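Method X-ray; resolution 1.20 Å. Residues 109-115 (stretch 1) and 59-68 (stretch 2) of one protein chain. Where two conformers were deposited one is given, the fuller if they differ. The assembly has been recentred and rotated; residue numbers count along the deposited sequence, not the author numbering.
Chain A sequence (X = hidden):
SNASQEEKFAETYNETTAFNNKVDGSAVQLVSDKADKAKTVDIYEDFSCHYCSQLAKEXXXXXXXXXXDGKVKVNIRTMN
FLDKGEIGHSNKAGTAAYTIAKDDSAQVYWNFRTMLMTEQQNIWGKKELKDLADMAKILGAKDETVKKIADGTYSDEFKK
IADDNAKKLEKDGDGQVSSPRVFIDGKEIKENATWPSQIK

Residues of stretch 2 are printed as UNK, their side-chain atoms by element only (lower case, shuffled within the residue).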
# COMPACT_ATOMS: atom_id res chain seq x y z
N TYR A 109 -7.63 0.38 -5.16
CA TYR A 109 -6.52 0.22 -4.22
C TYR A 109 -5.22 0.81 -4.79
O TYR A 109 -4.52 1.58 -4.12
CB TYR A 109 -6.31 -1.25 -3.86
CG TYR A 109 -5.08 -1.42 -3.01
CD1 TYR A 109 -5.05 -1.02 -1.68
CD2 TYR A 109 -3.91 -1.91 -3.55
CE1 TYR A 109 -3.89 -1.13 -0.91
CE2 TYR A 109 -2.74 -2.00 -2.80
CZ TYR A 109 -2.74 -1.62 -1.49
OH TYR A 109 -1.57 -1.72 -0.78
N TRP A 110 -4.89 0.42 -6.01
CA TRP A 110 -3.65 0.86 -6.62
C TRP A 110 -3.58 2.38 -6.72
O TRP A 110 -2.57 3.01 -6.36
CB TRP A 110 -3.53 0.23 -8.02
CG TRP A 110 -2.30 0.61 -8.73
CD1 TRP A 110 -2.15 1.64 -9.61
CD2 TRP A 110 -1.02 0.02 -8.59
NE1 TRP A 110 -0.85 1.72 -10.05
CE2 TRP A 110 -0.14 0.73 -9.43
CE3 TRP A 110 -0.53 -1.04 -7.85
CZ2 TRP A 110 1.20 0.40 -9.53
CZ3 TRP A 110 0.81 -1.36 -7.97
CH2 TRP A 110 1.64 -0.65 -8.80
N ASN A 111 -4.65 2.97 -7.22
CA ASN A 111 -4.69 4.42 -7.36
C ASN A 111 -4.68 5.15 -6.01
O ASN A 111 -4.04 6.20 -5.87
CB ASN A 111 -5.86 4.86 -8.23
CG ASN A 111 -5.64 4.56 -9.69
OD1 ASN A 111 -4.61 4.92 -10.24
ND2 ASN A 111 -6.58 3.87 -10.31
N PHE A 112 -5.36 4.59 -5.01
CA PHE A 112 -5.37 5.19 -3.68
C PHE A 112 -3.99 5.12 -3.04
O PHE A 112 -3.53 6.09 -2.44
CB PHE A 112 -6.43 4.51 -2.82
CG PHE A 112 -6.77 5.25 -1.56
CD1 PHE A 112 -7.68 6.28 -1.57
CD2 PHE A 112 -6.19 4.90 -0.35
CE1 PHE A 112 -8.02 6.95 -0.41
CE2 PHE A 112 -6.56 5.54 0.82
CZ PHE A 112 -7.47 6.58 0.77
N ARG A 113 -3.32 3.97 -3.19
CA ARG A 113 -1.96 3.84 -2.66
C ARG A 113 -1.03 4.85 -3.33
O ARG A 113 -0.21 5.49 -2.66
CB ARG A 113 -1.45 2.41 -2.83
CG ARG A 113 0.01 2.23 -2.47
CD ARG A 113 0.46 0.79 -2.53
NE ARG A 113 1.90 0.68 -2.30
CZ ARG A 113 2.84 0.82 -3.23
NH1 ARG A 113 2.52 1.01 -4.50
NH2 ARG A 113 4.11 0.78 -2.88
N THR A 114 -1.12 4.96 -4.64
CA THR A 114 -0.30 5.93 -5.37
C THR A 114 -0.55 7.34 -4.86
O THR A 114 0.38 8.12 -4.62
CB THR A 114 -0.53 5.85 -6.87
OG1 THR A 114 -0.17 4.55 -7.34
CG2 THR A 114 0.29 6.92 -7.62
N MET A 115 -1.82 7.68 -4.70
CA MET A 115 -2.18 8.99 -4.20
C MET A 115 -1.58 9.24 -2.82
O MET A 115 -1.00 10.29 -2.57
CB MET A 115 -3.70 9.14 -4.22
CG MET A 115 -4.24 10.44 -3.66
SD MET A 115 -4.31 10.55 -1.88
CE MET A 115 -5.54 9.30 -1.49
N UNK A 59 9.49 2.88 -8.69
CA UNK A 59 9.25 1.52 -9.10
C UNK A 59 7.82 1.16 -9.48
O UNK A 59 7.60 0.06 -9.96
c UNK A 59 9.66 0.52 -7.97
o UNK A 59 8.90 0.77 -6.79
c UNK A 59 11.14 0.63 -7.69
N UNK A 60 6.85 2.02 -9.22
CA UNK A 60 5.46 1.56 -9.34
C UNK A 60 5.13 1.08 -10.77
O UNK A 60 4.47 0.07 -10.92
o UNK A 60 3.31 3.49 -6.87
c UNK A 60 4.12 2.60 -7.31
c UNK A 60 4.47 2.63 -8.87
o UNK A 60 4.55 1.74 -6.51
N UNK A 61 5.59 1.79 -11.79
CA UNK A 61 5.24 1.39 -13.17
C UNK A 61 5.84 0.03 -13.54
O UNK A 61 5.14 -0.85 -14.06
c UNK A 61 5.68 2.43 -14.17
N UNK A 62 7.11 -0.17 -13.18
CA UNK A 62 7.76 -1.43 -13.48
C UNK A 62 7.13 -2.55 -12.66
O UNK A 62 6.92 -3.66 -13.15
c UNK A 62 9.27 -1.35 -13.25
o UNK A 62 11.14 -0.17 -14.03
c UNK A 62 9.99 -0.53 -14.32
o UNK A 62 9.45 -0.28 -15.43
N UNK A 63 6.82 -2.25 -11.40
CA UNK A 63 6.16 -3.23 -10.53
C UNK A 63 4.80 -3.65 -11.12
O UNK A 63 4.44 -4.84 -11.12
c UNK A 63 6.02 -2.64 -9.13
c UNK A 63 4.23 -1.59 -6.48
s UNK A 63 5.29 -3.01 -6.48
c UNK A 63 5.21 -3.51 -8.20
N UNK A 64 4.01 -2.66 -11.52
CA UNK A 64 2.67 -2.95 -12.05
C UNK A 64 2.72 -3.93 -13.23
O UNK A 64 1.96 -4.91 -13.30
c UNK A 64 -1.36 -0.46 -13.77
n UNK A 64 -1.41 -0.85 -15.21
c UNK A 64 0.03 -0.42 -13.22
c UNK A 64 2.01 -1.67 -12.48
c UNK A 64 0.57 -1.80 -12.89
N UNK A 65 3.67 -3.72 -14.11
CA UNK A 65 3.81 -4.59 -15.27
C UNK A 65 4.23 -6.00 -14.87
O UNK A 65 3.68 -6.99 -15.39
c UNK A 65 4.94 -4.90 -17.50
c UNK A 65 5.86 -5.18 -19.84
n UNK A 65 4.67 -5.95 -20.28
c UNK A 65 5.56 -4.20 -18.70
c UNK A 65 4.79 -4.01 -16.27
N UNK A 66 5.20 -6.11 -13.97
CA UNK A 66 5.61 -7.41 -13.50
C UNK A 66 4.44 -8.17 -12.87
O UNK A 66 4.31 -9.38 -13.06
c UNK A 66 8.10 -6.79 -13.10
c UNK A 66 9.06 -6.56 -11.96
c UNK A 66 6.78 -7.29 -12.51
c UNK A 66 8.68 -7.75 -14.13
N UNK A 67 3.60 -7.47 -12.10
CA UNK A 67 2.43 -8.14 -11.51
C UNK A 67 1.47 -8.60 -12.61
O UNK A 67 1.03 -9.76 -12.68
c UNK A 67 1.98 -5.61 -8.58
c UNK A 67 1.67 -7.21 -10.54
c UNK A 67 0.41 -7.94 -10.00
c UNK A 67 2.54 -6.79 -9.35
N UNK A 68 1.15 -7.68 -13.50
CA UNK A 68 0.17 -8.00 -14.52
C UNK A 68 0.60 -9.20 -15.37
O UNK A 68 -0.21 -10.08 -15.69
o UNK A 68 -2.07 -3.70 -14.84
o UNK A 68 -0.65 -4.24 -16.44
c UNK A 68 -0.07 -6.77 -15.40
c UNK A 68 -1.21 -4.47 -15.36
c UNK A 68 -0.87 -5.72 -14.62
O HOH W 1 2.04 4.58 -8.90

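Position 59 opens the helical stretch with three side-chain atoms: a carbon at the branch point that carries one oxygen and one further carbon. Nothing on stretch 1 lies within contact distance, and the oxygen is hydrogen-bonded elsewhere in the structure. A beta-branched side chain with a single hydroxyl is threonine, T59.

Position 60 has two carbons, the second bearing two oxygens, so it ends in a carboxylate one carbon from the backbone. One oxygen lies 2.9 Å from R113 NH1, and the other is 3.7 Å from T114 OG1. This is aspartate, D60. The short pair, R113 NH1 to D60 OD1, is a salt bridge with a nearly linear hydrogen bond (167°), and the carboxylate oxygen sits at the edge of the guanidinium, near its plane. D60 OD2 and T114 OG1 are too far apart for a direct bond; water 1 spans them, its O donating to D60 OD2 at 2.6 Å and lying 2.7 Å from T114 OG1.

Position 61 has a single side-chain carbon, directed away from stretch 1, and is alanine, A61. Position 62 repeats the pattern of two carbons with two oxygens on the second, but its side chain is exposed and out of reach of stretch 1; it is aspartate, D62.

At position 63 an unbranched chain runs two carbons, a sulfur and a terminal carbon, and that last carbon approaches both W110 and R113. The thioether makes it methionine, M63. Its CE lies 3.6 Å from W110 CH2 and 3.7 Å from R113 NH1, so one methyl packs against the indole beside the salt bridge.

Position 64 carries four carbons in a row ending in nitrogen; CB is 3.7 Å from W110 CZ2, and the next carbon lies over one face of the indole. It is lysine, K64. The end of the chain leads away from stretch 1, where K64 NZ forms a salt bridge with a side-chain oxygen of position 68 at 2.9 Å.

Position 65 has the same four carbons and terminal nitrogen, but is exposed and makes no contact with stretch 1: lysine, K65. Position 66 has four carbons forked at the second and is likewise out of reach, hence leucine, L66. Position 67 also has four carbons, but forks at the first; the end of its two-carbon arm just reaches the indole. This is isoleucine, I67, with CD1 in a looser apolar contact with W110 CZ3 at 4.5 Å. Position 68 has three carbons, the third bearing two oxygens, and makes no contact with stretch 1. It is glutamate, E68; its OE2 is the partner of K64 NZ.

The two helices run nearly antiparallel (163°), with axes 12.5 Å apart at closest approach. Much of that separation is spanned by W110 and R113, which reach D60 and M63 across it. W110 provides the largest covered area: its indole meets M63, K64 and I67, while W110 CZ2 lies 3.6 Å from the backbone D60 O. Next to this apolar patch, the R113–D60 salt bridge and the water between D60 and T114 add a polar link.

Stretch 2, residues 59-68: TDADMKKLIE
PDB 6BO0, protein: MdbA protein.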